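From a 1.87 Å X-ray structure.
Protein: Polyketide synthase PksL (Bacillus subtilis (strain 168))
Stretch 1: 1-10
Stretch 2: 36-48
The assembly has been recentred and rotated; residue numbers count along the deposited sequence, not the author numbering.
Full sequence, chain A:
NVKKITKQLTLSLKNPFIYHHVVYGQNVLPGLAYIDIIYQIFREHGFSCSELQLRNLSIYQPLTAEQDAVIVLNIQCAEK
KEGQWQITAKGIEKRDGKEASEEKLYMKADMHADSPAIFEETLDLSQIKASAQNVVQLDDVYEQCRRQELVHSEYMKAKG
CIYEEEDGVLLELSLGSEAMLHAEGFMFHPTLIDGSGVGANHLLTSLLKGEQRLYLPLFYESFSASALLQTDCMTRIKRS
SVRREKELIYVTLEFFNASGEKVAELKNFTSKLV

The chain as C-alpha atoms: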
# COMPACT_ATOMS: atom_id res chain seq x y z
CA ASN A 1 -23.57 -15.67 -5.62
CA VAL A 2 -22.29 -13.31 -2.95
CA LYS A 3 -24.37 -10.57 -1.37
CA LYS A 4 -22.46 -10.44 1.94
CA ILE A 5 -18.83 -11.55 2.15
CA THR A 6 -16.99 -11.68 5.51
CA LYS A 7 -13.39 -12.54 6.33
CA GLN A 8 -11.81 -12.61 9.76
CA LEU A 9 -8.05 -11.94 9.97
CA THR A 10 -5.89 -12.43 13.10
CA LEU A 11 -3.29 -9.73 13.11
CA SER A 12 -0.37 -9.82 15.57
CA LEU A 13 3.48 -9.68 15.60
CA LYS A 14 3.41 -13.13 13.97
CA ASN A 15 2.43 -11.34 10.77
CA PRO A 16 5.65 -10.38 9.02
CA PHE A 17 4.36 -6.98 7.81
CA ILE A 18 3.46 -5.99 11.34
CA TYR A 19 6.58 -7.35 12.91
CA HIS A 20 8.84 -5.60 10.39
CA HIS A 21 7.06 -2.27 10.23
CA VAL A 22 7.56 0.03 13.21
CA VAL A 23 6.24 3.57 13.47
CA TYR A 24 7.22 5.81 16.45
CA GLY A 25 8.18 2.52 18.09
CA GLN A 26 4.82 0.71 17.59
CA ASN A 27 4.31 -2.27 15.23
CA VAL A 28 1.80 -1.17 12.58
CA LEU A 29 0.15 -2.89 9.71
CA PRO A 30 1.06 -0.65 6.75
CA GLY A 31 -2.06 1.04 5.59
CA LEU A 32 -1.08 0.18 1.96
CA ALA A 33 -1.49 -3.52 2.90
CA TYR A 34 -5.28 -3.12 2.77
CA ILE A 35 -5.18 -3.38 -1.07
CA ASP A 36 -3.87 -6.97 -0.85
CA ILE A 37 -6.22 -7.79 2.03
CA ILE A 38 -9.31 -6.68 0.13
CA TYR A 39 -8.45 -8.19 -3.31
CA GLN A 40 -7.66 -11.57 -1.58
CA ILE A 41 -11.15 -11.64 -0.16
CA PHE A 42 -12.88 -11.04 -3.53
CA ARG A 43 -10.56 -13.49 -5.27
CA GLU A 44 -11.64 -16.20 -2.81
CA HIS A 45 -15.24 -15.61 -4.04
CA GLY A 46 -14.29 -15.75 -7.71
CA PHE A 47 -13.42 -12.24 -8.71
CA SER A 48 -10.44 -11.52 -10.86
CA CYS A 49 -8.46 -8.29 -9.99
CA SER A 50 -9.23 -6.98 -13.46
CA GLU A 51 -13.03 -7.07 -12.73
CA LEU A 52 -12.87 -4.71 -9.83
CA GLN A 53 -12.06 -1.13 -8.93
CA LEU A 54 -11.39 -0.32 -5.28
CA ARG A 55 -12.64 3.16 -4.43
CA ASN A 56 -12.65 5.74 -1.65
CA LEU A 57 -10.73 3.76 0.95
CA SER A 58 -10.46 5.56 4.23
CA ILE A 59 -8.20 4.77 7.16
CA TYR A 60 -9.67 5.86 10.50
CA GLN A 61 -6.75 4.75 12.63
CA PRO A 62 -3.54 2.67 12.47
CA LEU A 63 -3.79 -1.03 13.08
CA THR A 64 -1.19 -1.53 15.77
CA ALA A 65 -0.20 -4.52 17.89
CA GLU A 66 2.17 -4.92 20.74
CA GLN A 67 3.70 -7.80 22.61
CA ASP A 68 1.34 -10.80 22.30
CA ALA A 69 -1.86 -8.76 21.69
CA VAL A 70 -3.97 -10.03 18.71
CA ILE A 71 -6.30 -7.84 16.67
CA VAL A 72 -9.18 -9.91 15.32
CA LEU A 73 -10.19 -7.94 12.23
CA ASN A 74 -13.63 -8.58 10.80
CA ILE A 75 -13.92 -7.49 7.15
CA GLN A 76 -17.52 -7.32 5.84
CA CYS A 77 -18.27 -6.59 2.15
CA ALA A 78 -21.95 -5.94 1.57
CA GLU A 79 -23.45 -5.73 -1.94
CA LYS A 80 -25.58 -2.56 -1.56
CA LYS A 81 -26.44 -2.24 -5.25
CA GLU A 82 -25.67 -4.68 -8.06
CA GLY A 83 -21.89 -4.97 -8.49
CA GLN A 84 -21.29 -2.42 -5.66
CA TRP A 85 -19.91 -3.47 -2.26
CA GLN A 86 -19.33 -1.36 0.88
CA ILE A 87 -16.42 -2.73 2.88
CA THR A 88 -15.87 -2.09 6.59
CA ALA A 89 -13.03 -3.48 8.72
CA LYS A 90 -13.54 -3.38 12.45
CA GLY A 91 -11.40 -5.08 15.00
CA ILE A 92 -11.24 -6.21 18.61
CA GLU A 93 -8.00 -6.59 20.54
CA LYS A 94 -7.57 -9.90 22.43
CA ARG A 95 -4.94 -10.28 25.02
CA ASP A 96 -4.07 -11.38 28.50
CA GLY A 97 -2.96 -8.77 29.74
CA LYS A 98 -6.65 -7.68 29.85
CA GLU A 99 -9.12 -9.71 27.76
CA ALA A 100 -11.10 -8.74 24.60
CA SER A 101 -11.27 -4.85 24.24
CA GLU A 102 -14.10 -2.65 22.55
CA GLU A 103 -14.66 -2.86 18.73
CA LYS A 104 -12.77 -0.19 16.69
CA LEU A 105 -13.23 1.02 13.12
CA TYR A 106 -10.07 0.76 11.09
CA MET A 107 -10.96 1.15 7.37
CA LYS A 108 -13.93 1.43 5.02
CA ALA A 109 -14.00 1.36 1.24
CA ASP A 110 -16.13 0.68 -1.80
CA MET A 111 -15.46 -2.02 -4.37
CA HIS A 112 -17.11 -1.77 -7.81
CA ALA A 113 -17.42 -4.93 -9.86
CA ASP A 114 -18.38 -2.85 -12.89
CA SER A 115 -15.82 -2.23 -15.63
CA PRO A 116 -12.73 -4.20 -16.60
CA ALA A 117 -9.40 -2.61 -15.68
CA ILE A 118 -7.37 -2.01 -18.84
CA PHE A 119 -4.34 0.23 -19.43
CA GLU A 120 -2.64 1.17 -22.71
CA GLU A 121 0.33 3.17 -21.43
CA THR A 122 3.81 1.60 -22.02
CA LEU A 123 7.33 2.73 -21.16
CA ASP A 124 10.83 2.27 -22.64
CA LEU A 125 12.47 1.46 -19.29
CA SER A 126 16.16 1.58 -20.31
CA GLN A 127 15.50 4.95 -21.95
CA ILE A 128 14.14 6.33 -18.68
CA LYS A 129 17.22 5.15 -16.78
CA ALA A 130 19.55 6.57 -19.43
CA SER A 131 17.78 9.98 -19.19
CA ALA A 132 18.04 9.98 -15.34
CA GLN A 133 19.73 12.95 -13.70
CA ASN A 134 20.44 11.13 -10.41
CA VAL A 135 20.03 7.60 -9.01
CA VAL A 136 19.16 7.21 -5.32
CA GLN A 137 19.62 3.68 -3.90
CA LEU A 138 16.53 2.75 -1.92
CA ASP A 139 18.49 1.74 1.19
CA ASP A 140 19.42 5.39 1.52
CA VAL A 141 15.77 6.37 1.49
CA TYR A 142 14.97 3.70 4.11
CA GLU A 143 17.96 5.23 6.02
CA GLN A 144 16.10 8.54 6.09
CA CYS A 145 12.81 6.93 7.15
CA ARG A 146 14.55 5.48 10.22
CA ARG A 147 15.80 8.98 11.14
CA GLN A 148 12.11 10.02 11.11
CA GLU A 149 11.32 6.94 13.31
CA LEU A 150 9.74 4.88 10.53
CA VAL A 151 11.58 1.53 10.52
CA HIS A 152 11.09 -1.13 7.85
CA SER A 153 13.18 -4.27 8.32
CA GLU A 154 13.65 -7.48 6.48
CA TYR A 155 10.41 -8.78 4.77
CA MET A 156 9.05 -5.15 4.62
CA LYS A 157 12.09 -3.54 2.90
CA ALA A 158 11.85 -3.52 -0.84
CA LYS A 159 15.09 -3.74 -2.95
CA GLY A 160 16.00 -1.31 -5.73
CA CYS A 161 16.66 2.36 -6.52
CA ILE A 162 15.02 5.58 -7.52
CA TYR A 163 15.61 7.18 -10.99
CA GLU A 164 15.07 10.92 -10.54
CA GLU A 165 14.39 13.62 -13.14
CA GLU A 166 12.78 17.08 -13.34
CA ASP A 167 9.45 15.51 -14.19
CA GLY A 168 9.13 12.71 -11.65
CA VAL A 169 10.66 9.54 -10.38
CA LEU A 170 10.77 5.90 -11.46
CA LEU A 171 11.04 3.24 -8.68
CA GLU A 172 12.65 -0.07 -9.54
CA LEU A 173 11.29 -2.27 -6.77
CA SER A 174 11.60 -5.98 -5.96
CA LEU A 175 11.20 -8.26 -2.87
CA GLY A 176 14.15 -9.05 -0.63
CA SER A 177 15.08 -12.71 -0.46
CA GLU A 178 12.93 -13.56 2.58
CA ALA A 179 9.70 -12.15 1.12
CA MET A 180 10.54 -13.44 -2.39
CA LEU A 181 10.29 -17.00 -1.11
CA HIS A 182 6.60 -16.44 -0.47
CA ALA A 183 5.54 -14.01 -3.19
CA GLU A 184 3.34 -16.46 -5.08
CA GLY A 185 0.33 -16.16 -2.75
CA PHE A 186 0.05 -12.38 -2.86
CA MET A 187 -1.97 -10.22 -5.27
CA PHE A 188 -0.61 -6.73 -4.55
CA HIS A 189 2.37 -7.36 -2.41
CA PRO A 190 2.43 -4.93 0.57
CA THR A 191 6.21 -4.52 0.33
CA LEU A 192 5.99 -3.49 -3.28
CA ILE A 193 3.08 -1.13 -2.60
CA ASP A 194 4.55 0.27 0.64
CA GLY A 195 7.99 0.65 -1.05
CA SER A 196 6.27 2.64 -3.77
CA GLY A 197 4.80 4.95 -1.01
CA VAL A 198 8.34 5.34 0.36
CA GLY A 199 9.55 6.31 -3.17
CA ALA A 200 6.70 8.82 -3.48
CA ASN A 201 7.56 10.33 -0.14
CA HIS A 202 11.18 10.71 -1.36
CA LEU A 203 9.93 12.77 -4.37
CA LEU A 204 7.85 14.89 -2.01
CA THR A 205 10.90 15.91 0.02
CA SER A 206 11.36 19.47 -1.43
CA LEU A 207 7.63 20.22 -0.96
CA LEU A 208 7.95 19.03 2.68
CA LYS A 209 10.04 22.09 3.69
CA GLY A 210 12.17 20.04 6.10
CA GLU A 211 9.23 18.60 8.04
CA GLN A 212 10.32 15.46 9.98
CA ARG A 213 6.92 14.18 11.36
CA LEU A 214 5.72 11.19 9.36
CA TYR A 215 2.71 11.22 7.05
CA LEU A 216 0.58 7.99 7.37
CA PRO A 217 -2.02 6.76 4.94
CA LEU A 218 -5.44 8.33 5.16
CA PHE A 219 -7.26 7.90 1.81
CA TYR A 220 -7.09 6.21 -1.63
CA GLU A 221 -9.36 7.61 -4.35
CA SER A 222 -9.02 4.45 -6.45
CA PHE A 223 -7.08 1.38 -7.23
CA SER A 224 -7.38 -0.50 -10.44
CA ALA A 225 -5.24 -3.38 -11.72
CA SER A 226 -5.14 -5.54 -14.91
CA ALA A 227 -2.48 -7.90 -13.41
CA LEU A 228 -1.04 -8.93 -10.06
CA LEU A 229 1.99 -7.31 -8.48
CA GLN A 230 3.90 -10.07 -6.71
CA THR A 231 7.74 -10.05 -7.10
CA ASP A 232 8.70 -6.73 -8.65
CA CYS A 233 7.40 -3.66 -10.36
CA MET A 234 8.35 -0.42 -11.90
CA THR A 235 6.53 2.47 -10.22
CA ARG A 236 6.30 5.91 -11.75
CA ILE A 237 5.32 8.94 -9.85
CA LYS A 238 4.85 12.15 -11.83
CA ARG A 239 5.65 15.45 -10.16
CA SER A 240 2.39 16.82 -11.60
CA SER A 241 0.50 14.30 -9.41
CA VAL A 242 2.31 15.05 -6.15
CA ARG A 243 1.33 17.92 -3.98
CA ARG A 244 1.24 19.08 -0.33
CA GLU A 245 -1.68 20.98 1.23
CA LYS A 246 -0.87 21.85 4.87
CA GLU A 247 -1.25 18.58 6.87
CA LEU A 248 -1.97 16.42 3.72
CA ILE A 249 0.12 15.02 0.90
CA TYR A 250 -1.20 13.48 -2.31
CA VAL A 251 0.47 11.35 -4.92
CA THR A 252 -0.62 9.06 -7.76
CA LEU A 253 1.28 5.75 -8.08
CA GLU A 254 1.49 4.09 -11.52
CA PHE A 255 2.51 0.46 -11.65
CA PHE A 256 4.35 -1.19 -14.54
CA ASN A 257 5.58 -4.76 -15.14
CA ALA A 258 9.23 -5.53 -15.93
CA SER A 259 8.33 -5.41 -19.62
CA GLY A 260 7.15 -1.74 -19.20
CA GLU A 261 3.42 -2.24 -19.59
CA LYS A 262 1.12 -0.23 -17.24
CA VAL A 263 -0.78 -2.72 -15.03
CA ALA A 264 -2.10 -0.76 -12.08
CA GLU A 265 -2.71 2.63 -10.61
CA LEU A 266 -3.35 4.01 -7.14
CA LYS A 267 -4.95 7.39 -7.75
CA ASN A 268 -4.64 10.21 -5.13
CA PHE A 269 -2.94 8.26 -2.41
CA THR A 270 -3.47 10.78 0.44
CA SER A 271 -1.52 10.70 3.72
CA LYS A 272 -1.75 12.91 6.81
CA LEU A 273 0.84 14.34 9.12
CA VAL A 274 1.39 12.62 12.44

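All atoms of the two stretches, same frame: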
# COMPACT_ATOMS: atom_id res chain seq x y z
N ASN A 1 -23.50 -14.63 -6.70
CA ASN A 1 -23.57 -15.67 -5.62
C ASN A 1 -23.34 -15.09 -4.22
O ASN A 1 -23.87 -15.57 -3.23
CB ASN A 1 -22.56 -16.78 -5.90
CG ASN A 1 -22.79 -17.45 -7.25
OD1 ASN A 1 -21.87 -17.65 -8.01
ND2 ASN A 1 -24.03 -17.79 -7.53
N VAL A 2 -22.53 -14.05 -4.17
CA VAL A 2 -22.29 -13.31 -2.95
C VAL A 2 -23.17 -12.07 -2.90
O VAL A 2 -23.22 -11.29 -3.87
CB VAL A 2 -20.82 -12.87 -2.76
CG1 VAL A 2 -19.97 -13.12 -4.00
CG2 VAL A 2 -20.78 -11.39 -2.35
N LYS A 3 -23.82 -11.88 -1.76
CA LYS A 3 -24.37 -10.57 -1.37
C LYS A 3 -23.64 -9.96 -0.16
O LYS A 3 -23.65 -8.74 -0.00
CB LYS A 3 -25.85 -10.69 -1.00
N LYS A 4 -23.13 -10.83 0.70
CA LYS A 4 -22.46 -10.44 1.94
C LYS A 4 -21.28 -11.37 2.07
O LYS A 4 -21.47 -12.59 2.16
CB LYS A 4 -23.36 -10.67 3.16
N ILE A 5 -20.06 -10.80 2.02
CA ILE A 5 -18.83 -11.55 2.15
C ILE A 5 -18.18 -11.11 3.47
O ILE A 5 -18.14 -9.91 3.77
CB ILE A 5 -17.88 -11.18 1.03
CG1 ILE A 5 -18.38 -11.75 -0.28
CG2 ILE A 5 -16.50 -11.72 1.35
CD1 ILE A 5 -17.72 -11.14 -1.50
N THR A 6 -17.75 -12.06 4.30
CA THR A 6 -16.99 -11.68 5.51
C THR A 6 -15.69 -12.48 5.61
O THR A 6 -15.61 -13.62 5.17
CB THR A 6 -17.79 -11.88 6.79
OG1 THR A 6 -17.71 -13.26 7.13
CG2 THR A 6 -19.30 -11.46 6.67
N LYS A 7 -14.65 -11.88 6.20
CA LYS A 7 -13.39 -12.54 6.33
C LYS A 7 -12.89 -12.00 7.66
O LYS A 7 -13.06 -10.81 7.95
CB LYS A 7 -12.44 -12.14 5.20
CG LYS A 7 -11.04 -12.70 5.23
CD LYS A 7 -10.90 -14.21 5.07
CE LYS A 7 -9.44 -14.54 4.74
NZ LYS A 7 -9.35 -16.00 4.46
N GLN A 8 -12.43 -12.92 8.49
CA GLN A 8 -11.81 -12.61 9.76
C GLN A 8 -10.31 -12.89 9.68
O GLN A 8 -9.88 -14.02 9.29
CB GLN A 8 -12.48 -13.46 10.86
CG GLN A 8 -11.92 -13.15 12.22
CD GLN A 8 -12.61 -13.90 13.35
OE1 GLN A 8 -12.11 -14.94 13.76
NE2 GLN A 8 -13.74 -13.38 13.84
N LEU A 9 -9.50 -11.86 10.02
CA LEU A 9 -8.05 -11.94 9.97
C LEU A 9 -7.54 -11.83 11.42
O LEU A 9 -8.11 -11.08 12.20
CB LEU A 9 -7.46 -10.78 9.14
CG LEU A 9 -7.78 -10.69 7.66
CD1 LEU A 9 -6.83 -9.68 6.96
CD2 LEU A 9 -7.63 -12.03 6.95
N THR A 10 -6.50 -12.59 11.77
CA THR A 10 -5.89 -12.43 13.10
C THR A 10 -4.54 -11.78 12.94
O THR A 10 -3.61 -12.33 12.35
CB THR A 10 -5.84 -13.73 13.90
OG1 THR A 10 -4.90 -14.62 13.28
CG2 THR A 10 -7.21 -14.36 13.93
N ASP A 36 -4.01 -5.50 -0.81
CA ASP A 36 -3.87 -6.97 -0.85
C ASP A 36 -4.95 -7.67 -0.06
O ASP A 36 -5.61 -8.58 -0.62
CB ASP A 36 -2.48 -7.44 -0.49
CG ASP A 36 -2.31 -8.90 -0.85
OD1 ASP A 36 -2.15 -9.18 -2.05
OD2 ASP A 36 -2.44 -9.71 0.09
N ILE A 37 -5.19 -7.24 1.19
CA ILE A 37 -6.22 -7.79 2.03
C ILE A 37 -7.57 -7.88 1.27
O ILE A 37 -8.17 -8.97 1.15
CB ILE A 37 -6.30 -7.06 3.38
CG1 ILE A 37 -5.10 -7.42 4.26
CG2 ILE A 37 -7.63 -7.34 4.06
CD1 ILE A 37 -4.78 -6.41 5.30
N ILE A 38 -8.00 -6.75 0.73
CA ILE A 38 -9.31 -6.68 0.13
C ILE A 38 -9.42 -7.52 -1.16
O ILE A 38 -10.36 -8.29 -1.28
CB ILE A 38 -9.74 -5.23 -0.12
CG1 ILE A 38 -9.87 -4.51 1.21
CG2 ILE A 38 -11.15 -5.22 -0.76
CD1 ILE A 38 -9.93 -3.01 1.02
N TYR A 39 -8.40 -7.48 -2.03
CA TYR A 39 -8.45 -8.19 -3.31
C TYR A 39 -8.37 -9.70 -3.04
O TYR A 39 -9.01 -10.48 -3.80
CB TYR A 39 -7.34 -7.73 -4.25
CG TYR A 39 -7.70 -6.51 -5.09
CD1 TYR A 39 -7.46 -5.22 -4.66
CD2 TYR A 39 -8.37 -6.66 -6.31
CE1 TYR A 39 -7.89 -4.12 -5.39
CE2 TYR A 39 -8.72 -5.56 -7.04
CZ TYR A 39 -8.47 -4.29 -6.56
OH TYR A 39 -8.81 -3.18 -7.32
N GLN A 40 -7.65 -10.11 -1.97
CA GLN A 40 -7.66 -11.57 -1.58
C GLN A 40 -9.04 -12.09 -1.29
O GLN A 40 -9.35 -13.22 -1.66
CB GLN A 40 -6.75 -11.89 -0.40
CG GLN A 40 -5.32 -11.60 -0.72
CD GLN A 40 -4.47 -12.77 -1.14
OE1 GLN A 40 -4.96 -13.90 -1.34
NE2 GLN A 40 -3.15 -12.54 -1.12
N ILE A 41 -9.83 -11.31 -0.54
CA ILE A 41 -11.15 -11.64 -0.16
C ILE A 41 -12.05 -11.85 -1.41
O ILE A 41 -12.78 -12.84 -1.54
CB ILE A 41 -11.72 -10.56 0.76
CG1 ILE A 41 -11.01 -10.66 2.13
CG2 ILE A 41 -13.20 -10.78 1.00
CD1 ILE A 41 -11.18 -9.41 2.91
N PHE A 42 -12.03 -10.90 -2.31
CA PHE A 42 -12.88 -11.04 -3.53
C PHE A 42 -12.43 -12.16 -4.42
O PHE A 42 -13.27 -12.85 -5.07
CB PHE A 42 -12.83 -9.72 -4.24
CG PHE A 42 -13.82 -8.72 -3.63
CD1 PHE A 42 -15.13 -8.68 -4.05
CD2 PHE A 42 -13.43 -7.91 -2.57
CE1 PHE A 42 -15.97 -7.73 -3.50
CE2 PHE A 42 -14.31 -7.05 -1.95
CZ PHE A 42 -15.58 -6.97 -2.42
N ARG A 43 -11.11 -12.36 -4.50
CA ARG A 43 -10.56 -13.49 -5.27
C ARG A 43 -11.12 -14.83 -4.74
O ARG A 43 -11.41 -15.77 -5.55
CB ARG A 43 -9.05 -13.53 -5.27
CG ARG A 43 -8.53 -14.69 -6.12
CD ARG A 43 -7.05 -14.57 -6.44
NE ARG A 43 -6.25 -14.73 -5.21
CZ ARG A 43 -4.91 -14.86 -5.23
NH1 ARG A 43 -4.30 -14.91 -6.39
NH2 ARG A 43 -4.24 -14.98 -4.10
N GLU A 44 -11.21 -14.93 -3.42
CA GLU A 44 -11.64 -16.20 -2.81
C GLU A 44 -13.08 -16.55 -3.21
O GLU A 44 -13.46 -17.75 -3.25
CB GLU A 44 -11.48 -16.11 -1.29
N HIS A 45 -13.84 -15.49 -3.56
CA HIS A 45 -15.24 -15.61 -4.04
C HIS A 45 -15.39 -15.54 -5.53
O HIS A 45 -16.54 -15.57 -6.01
CB HIS A 45 -16.09 -14.59 -3.35
CG HIS A 45 -16.20 -14.86 -1.89
ND1 HIS A 45 -15.32 -14.37 -0.94
CD2 HIS A 45 -17.08 -15.63 -1.22
CE1 HIS A 45 -15.66 -14.85 0.25
NE2 HIS A 45 -16.73 -15.61 0.10
N GLY A 46 -14.28 -15.49 -6.26
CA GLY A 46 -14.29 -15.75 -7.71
C GLY A 46 -14.00 -14.57 -8.55
O GLY A 46 -14.08 -14.65 -9.77
N PHE A 47 -13.70 -13.44 -7.92
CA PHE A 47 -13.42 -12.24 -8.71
C PHE A 47 -11.98 -12.10 -9.05
O PHE A 47 -11.14 -12.09 -8.15
CB PHE A 47 -13.87 -10.99 -7.97
CG PHE A 47 -15.31 -10.92 -7.77
CD1 PHE A 47 -15.89 -11.49 -6.62
CD2 PHE A 47 -16.11 -10.31 -8.71
CE1 PHE A 47 -17.25 -11.43 -6.42
CE2 PHE A 47 -17.48 -10.26 -8.52
CZ PHE A 47 -18.04 -10.82 -7.39
N SER A 48 -11.73 -11.87 -10.35
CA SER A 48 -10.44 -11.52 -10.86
C SER A 48 -10.10 -10.05 -10.57
O SER A 48 -10.99 -9.27 -10.61
CB SER A 48 -10.50 -11.68 -12.39
OG SER A 48 -9.29 -11.25 -12.95

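Strand 4-10 crosses helix 36-44 obliquely, their N-to-C directions 126° apart and their axes approaching to 9.4 Å. The backbones come close at Lys7 and Ile41, whose CA atoms lie 6.9 Å apart. Beyond the helix the chain turns through a Schellman motif, with Gly46 N bonded to Arg43 O (3.0 Å) and Phe47 N to Phe42 O (2.9 Å). Gly46 adopts a positive phi, at which a CB would be jammed against the preceding carbonyl oxygen.

No hydrogen bond links the two stretches; the contact rests on packing. The alternation of the strand directs Ile5, Lys7 and Leu9 toward the helix, while Thr6 points away. Ile5 is buried: its CG2 meets Ile41 CG2 at 3.4 Å and His45 CE1 at 3.4 Å, and its CD1 lies 4.3 Å from Phe42 CE1. Ile5 CG1 sits almost on the normal of the His45 ring, 4.0 Å from its centroid, in a CH-pi contact. That ring is anchored by a hydrogen bond from His45 ND1 to Ile41 O (3.0 Å).

Farther along the strand, Lys7 CB packs on Ile41 CG1 (3.7 Å) while its amine end leads away, and Leu9 CD1 touches Ile37 CG2 (3.8 Å). Before the strand, Val2 CG1 approaches the edge of the Phe47 ring, 4.0 Å from Phe47 CE1.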